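Propionate kinase (Francisella tularensis subsp. tularensis, PDB 3KHY) probably catalyses the reversible, metal-dependent transfer of phosphate from ATP to short-chain carboxylates such as acetate. Local coordinates at residues A[147-152]-A[216-221]; A[205-210]-A[302-307]. All blocks are in the same frame, centred on the assembly; numbering follows the deposited sequence. Where two conformers were deposited one is given.

Interaction 1: A[147-152]-A[216-221]; sequences QTMPSY and IDTSMG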
loop_
_atom_site.group_PDB
_atom_site.type_symbol
_atom_site.label_atom_id
_atom_site.label_comp_id
_atom_site.label_asym_id
_atom_site.label_seq_id
_atom_site.Cartn_x
_atom_site.Cartn_y
_atom_site.Cartn_z
ATOM N N GLN A 147 14.692 10.300 -6.158
ATOM C CA GLN A 147 14.168 11.329 -7.050
ATOM C C GLN A 147 14.211 10.922 -8.529
ATOM O O GLN A 147 13.687 11.621 -9.379
ATOM C CB GLN A 147 14.845 12.681 -6.803
ATOM C CG GLN A 147 14.327 13.371 -5.550
ATOM C CD GLN A 147 12.851 13.721 -5.668
ATOM O OE1 GLN A 147 12.458 14.517 -6.521
ATOM N NE2 GLN A 147 12.025 13.102 -4.836
ATOM N N THR A 148 14.802 9.774 -8.831
ATOM C CA THR A 148 14.663 9.208 -10.174
ATOM C C THR A 148 13.366 8.421 -10.398
ATOM O O THR A 148 13.100 7.971 -11.508
ATOM C CB THR A 148 15.852 8.298 -10.517
ATOM O OG1 THR A 148 16.086 7.409 -9.420
ATOM C CG2 THR A 148 17.106 9.125 -10.763
HETATM N N MSE A 149 12.554 8.218 -9.363
HETATM C CA MSE A 149 11.282 7.534 -9.591
HETATM C C MSE A 149 10.415 8.345 -10.555
HETATM O O MSE A 149 10.221 9.540 -10.354
HETATM C CB MSE A 149 10.489 7.364 -8.288
HETATM C CG MSE A 149 11.026 6.408 -7.279
HETATM SE SE MSE A 149 9.578 6.183 -5.957
HETATM C CE MSE A 149 9.745 7.922 -5.076
ATOM N N PRO A 150 9.883 7.706 -11.608
ATOM C CA PRO A 150 9.044 8.497 -12.515
ATOM C C PRO A 150 7.704 8.844 -11.874
ATOM O O PRO A 150 7.288 8.193 -10.915
ATOM C CB PRO A 150 8.820 7.560 -13.705
ATOM C CG PRO A 150 9.105 6.193 -13.188
ATOM C CD PRO A 150 10.162 6.359 -12.132
ATOM N N SER A 151 7.039 9.858 -12.413
ATOM C CA SER A 151 5.792 10.368 -11.839
ATOM C C SER A 151 4.657 9.361 -11.776
ATOM O O SER A 151 3.896 9.360 -10.810
ATOM C CB SER A 151 5.333 11.614 -12.613
ATOM O OG SER A 151 6.266 12.663 -12.422
ATOM N N TYR A 152 4.519 8.511 -12.791
ATOM C CA TYR A 152 3.445 7.515 -12.755
ATOM C C TYR A 152 3.662 6.489 -11.638
ATOM O O TYR A 152 2.762 5.716 -11.309
ATOM C CB TYR A 152 3.250 6.818 -14.114
ATOM C CG TYR A 152 4.310 5.802 -14.483
ATOM C CD1 TYR A 152 4.125 4.446 -14.224
ATOM C CD2 TYR A 152 5.487 6.194 -15.110
ATOM C CE1 TYR A 152 5.099 3.505 -14.567
ATOM C CE2 TYR A 152 6.456 5.268 -15.459
ATOM C CZ TYR A 152 6.262 3.931 -15.186
ATOM O OH TYR A 152 7.242 3.024 -15.534
ATOM N N ILE A 216 13.855 3.170 -8.950
ATOM C CA ILE A 216 12.671 3.294 -9.785
ATOM C C ILE A 216 11.388 3.165 -8.960
ATOM O O ILE A 216 10.330 3.617 -9.382
ATOM C CB ILE A 216 12.678 2.261 -10.944
ATOM C CG1 ILE A 216 11.607 2.590 -11.982
ATOM C CG2 ILE A 216 12.471 0.835 -10.422
ATOM C CD1 ILE A 216 11.742 1.748 -13.253
ATOM N N ASP A 217 11.482 2.546 -7.781
ATOM C CA ASP A 217 10.313 2.397 -6.903
ATOM C C ASP A 217 10.846 2.092 -5.508
ATOM O O ASP A 217 11.933 1.554 -5.365
ATOM C CB ASP A 217 9.415 1.266 -7.418
ATOM C CG ASP A 217 7.966 1.347 -6.905
ATOM O OD1 ASP A 217 7.642 2.164 -6.010
ATOM O OD2 ASP A 217 7.147 0.544 -7.398
ATOM N N THR A 218 10.089 2.456 -4.482
ATOM C CA THR A 218 10.517 2.210 -3.119
ATOM C C THR A 218 9.300 2.205 -2.216
ATOM O O THR A 218 8.236 2.736 -2.581
ATOM C CB THR A 218 11.537 3.273 -2.671
ATOM O OG1 THR A 218 12.129 2.874 -1.447
ATOM C CG2 THR A 218 10.856 4.637 -2.509
ATOM N N SER A 219 9.455 1.623 -1.029
ATOM C CA SER A 219 8.300 1.277 -0.194
ATOM C C SER A 219 7.813 2.364 0.778
ATOM O O SER A 219 6.625 2.408 1.108
ATOM C CB SER A 219 8.550 -0.042 0.542
ATOM O OG SER A 219 9.574 0.103 1.504
HETATM N N MSE A 220 8.709 3.235 1.247
HETATM C CA MSE A 220 8.264 4.345 2.109
HETATM C C MSE A 220 7.524 5.397 1.280
HETATM O O MSE A 220 7.562 5.348 0.065
HETATM C CB MSE A 220 9.426 4.953 2.894
HETATM C CG MSE A 220 9.851 4.073 4.070
HETATM SE SE MSE A 220 11.579 4.589 4.788
HETATM C CE MSE A 220 11.507 3.594 6.479
ATOM N N GLY A 221 6.831 6.334 1.916
ATOM C CA GLY A 221 5.933 7.185 1.148
ATOM C C GLY A 221 6.292 8.648 1.240
ATOM O O GLY A 221 7.432 9.041 0.973
#

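Interaction 2: A[205-210]-A[302-307]; sequences CSITAV and KFVASY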
loop_
_atom_site.group_PDB
_atom_site.type_symbol
_atom_site.label_atom_id
_atom_site.label_comp_id
_atom_site.label_asym_id
_atom_site.label_seq_id
_atom_site.Cartn_x
_atom_site.Cartn_y
_atom_site.Cartn_z
ATOM N N CYS A 205 12.384 0.014 8.169
ATOM C CA CYS A 205 12.547 -0.969 7.091
ATOM C C CYS A 205 11.985 -0.413 5.798
ATOM O O CYS A 205 10.870 0.105 5.773
ATOM C CB CYS A 205 11.806 -2.282 7.423
ATOM S SG CYS A 205 12.427 -3.159 8.883
ATOM N N SER A 206 12.756 -0.518 4.723
ATOM C CA SER A 206 12.255 -0.132 3.409
ATOM C C SER A 206 12.912 -0.987 2.329
ATOM O O SER A 206 13.986 -1.569 2.537
ATOM C CB SER A 206 12.528 1.341 3.136
ATOM O OG SER A 206 13.898 1.522 2.851
ATOM N N ILE A 207 12.260 -1.071 1.179
ATOM C CA ILE A 207 12.775 -1.885 0.090
ATOM C C ILE A 207 12.733 -1.075 -1.211
ATOM O O ILE A 207 11.819 -0.284 -1.439
ATOM C CB ILE A 207 11.993 -3.209 -0.004
ATOM C CG1 ILE A 207 12.546 -4.089 -1.126
ATOM C CG2 ILE A 207 10.476 -2.958 -0.192
ATOM C CD1 ILE A 207 11.983 -5.493 -1.050
ATOM N N THR A 208 13.751 -1.232 -2.040
ATOM C CA THR A 208 13.884 -0.380 -3.212
ATOM C C THR A 208 14.218 -1.198 -4.441
ATOM O O THR A 208 15.018 -2.132 -4.367
ATOM C CB THR A 208 14.978 0.667 -2.990
ATOM O OG1 THR A 208 14.582 1.528 -1.910
ATOM C CG2 THR A 208 15.216 1.501 -4.255
ATOM N N ALA A 209 13.589 -0.850 -5.563
ATOM C CA ALA A 209 13.936 -1.444 -6.847
ATOM C C ALA A 209 14.931 -0.526 -7.552
ATOM O O ALA A 209 14.609 0.615 -7.887
ATOM C CB ALA A 209 12.675 -1.636 -7.718
ATOM N N VAL A 210 16.129 -1.041 -7.781
ATOM C CA VAL A 210 17.212 -0.282 -8.403
ATOM C C VAL A 210 17.510 -0.842 -9.796
ATOM O O VAL A 210 17.890 -2.005 -9.946
ATOM C CB VAL A 210 18.470 -0.322 -7.537
ATOM C CG1 VAL A 210 19.649 0.357 -8.251
ATOM C CG2 VAL A 210 18.197 0.344 -6.177
ATOM N N LYS A 302 6.137 -9.931 -0.377
ATOM C CA LYS A 302 5.190 -9.326 -1.312
ATOM C C LYS A 302 5.776 -8.143 -2.107
ATOM O O LYS A 302 5.499 -8.002 -3.304
ATOM C CB LYS A 302 3.886 -8.909 -0.606
ATOM C CG LYS A 302 2.912 -10.076 -0.462
ATOM C CD LYS A 302 1.652 -9.692 0.270
ATOM C CE LYS A 302 0.795 -8.748 -0.555
ATOM N NZ LYS A 302 -0.433 -8.422 0.213
ATOM N N PHE A 303 6.565 -7.300 -1.442
ATOM C CA PHE A 303 7.218 -6.184 -2.115
ATOM C C PHE A 303 8.281 -6.687 -3.096
ATOM O O PHE A 303 8.388 -6.191 -4.206
ATOM C CB PHE A 303 7.836 -5.197 -1.109
ATOM C CG PHE A 303 6.898 -4.088 -0.684
ATOM C CD1 PHE A 303 6.872 -2.875 -1.366
ATOM C CD2 PHE A 303 6.021 -4.274 0.374
ATOM C CE1 PHE A 303 5.997 -1.869 -0.991
ATOM C CE2 PHE A 303 5.157 -3.266 0.769
ATOM C CZ PHE A 303 5.146 -2.061 0.085
ATOM N N VAL A 304 9.086 -7.655 -2.674
ATOM C CA VAL A 304 10.069 -8.237 -3.566
ATOM C C VAL A 304 9.373 -8.739 -4.821
ATOM O O VAL A 304 9.775 -8.414 -5.935
ATOM C CB VAL A 304 10.790 -9.425 -2.917
ATOM C CG1 VAL A 304 11.640 -10.148 -3.960
ATOM C CG2 VAL A 304 11.648 -8.942 -1.746
ATOM N N ALA A 305 8.326 -9.536 -4.635
ATOM C CA ALA A 305 7.563 -10.064 -5.771
ATOM C C ALA A 305 7.034 -8.954 -6.674
ATOM O O ALA A 305 7.099 -9.053 -7.917
ATOM C CB ALA A 305 6.411 -10.945 -5.284
ATOM N N SER A 306 6.516 -7.886 -6.065
ATOM C CA SER A 306 5.923 -6.796 -6.840
ATOM C C SER A 306 6.982 -6.068 -7.654
ATOM O O SER A 306 6.701 -5.567 -8.742
ATOM C CB SER A 306 5.176 -5.798 -5.942
ATOM O OG SER A 306 6.035 -4.780 -5.461
ATOM N N TYR A 307 8.196 -6.004 -7.124
ATOM C CA TYR A 307 9.301 -5.341 -7.833
ATOM C C TYR A 307 9.921 -6.164 -8.965
ATOM O O TYR A 307 10.706 -5.639 -9.765
ATOM C CB TYR A 307 10.392 -4.908 -6.844
ATOM C CG TYR A 307 9.979 -3.754 -5.937
ATOM C CD1 TYR A 307 8.718 -3.164 -6.040
ATOM C CD2 TYR A 307 10.849 -3.275 -4.965
ATOM C CE1 TYR A 307 8.344 -2.099 -5.186
ATOM C CE2 TYR A 307 10.492 -2.234 -4.119
ATOM C CZ TYR A 307 9.247 -1.652 -4.230
ATOM O OH TYR A 307 8.927 -0.614 -3.371
#

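Interaction 1: A[147-152]-A[216-221]
The backbones of Met149 and Ile216 come within 4.5 Å of each other, CA to CA, where the turn leading into helix 151-154 lies against strand 214-218. That strand is an outermost one, within this chain, of the five-stranded mixed sheet in this acetokinase, whose family belongs to the actin-like ATPase clan, so the contact joins the turn to the margin of the sheet. Most of the burial on the turn side comes from Met149, a selenomethionine. Its CG sits 3.6 Å from Ile216 O, and SE, anti to CA (chi2 -169°), is carried on past Ile216 toward Thr218. SE thereby approaches two residues at once, with Asp217 CA and Thr218 CG2 each 4.0 Å away. The side chains of Met149 and Thr218 cross at about a right angle, with SE resting against the methyl group. Pro150, the N-cap residue of helix 151-154, adds a ring carbon: its CD lies 4.0 Å from CG1 of Ile216. Although the CB of Ile216 points away from the turn, CG1 is anti to the backbone N (chi1 -168°) and beside the carbonyl carbon, which leaves it near the proline ring. Thr148 OG1 hydrogen-bonds to Ser215 O of the same strand, and Asp217 OD2 bonds to Tyr310 OH, while OD1 receives a weak bond from Thr218 N (2.9 Å). Ile216 O is buried here without a polar partner, facing the apolar carbons Met149 CG and Pro150 CD, the latter at 3.9 Å.

Interaction 2: A[205-210]-A[302-307]
Helix 287-307 packs on one face of the five-stranded sheet of this actin-like fold, and here its residues 302-307 lie over strand 205-211. The short segments run nearly parallel, 13° apart, with axes 9.1 Å from each other. Ile207 and Ala209, alternate residues of the strand, point toward the helix, whereas Thr208 points away. Ile207 reaches Phe303 and Val304 with separate branches: CG2 lies 3.6 Å from Phe303 CB, while CD1, at the end of an extended chain (chi2 168°), meets Val304 CG2 at 3.5 Å. The side chains of Ile207 and Val304 cross at about a right angle. Farther along, Ala209 CB is 3.7 Å from CD2 of Tyr307, whose ring also slides past Ile207 in the opposite direction, bringing CE2 to 4.0 Å from Ile207 CG2. From the opposite face of the strand, Ser206 OG bonds to His174 ND1, a predicted transition-state stabiliser. Ile207 O lies at the edge of the Tyr307 ring, near its plane, 3.5 Å from Tyr307 OH, a long and weak hydrogen bond at most; the hydroxyl proton also has another acceptor within reach.

Interactions 1 and 2 meet where strands 205-211 and 214-218, consecutive in the chain, pair antiparallel; their centres are 11 Å apart. A probable backbone bond joins Ile216 N to Ala209 O at 2.9 Å, and a probable bond between the hydroxyls Thr218 OG1 and Thr208 OG1 spans 2.8 Å. Tyr307 of interaction 2 also packs on the end of the neighbouring strand, its OH 3.3 Å from Ser219 N. The Thr218 side chain is about 7 Å from that of His174, and Thr208 about 6 Å, placing both contacts beside the predicted catalytic region. Both also touch the second subunit: Asp217 OD2 of one subunit forms a salt bridge with Lys302 NZ of the other.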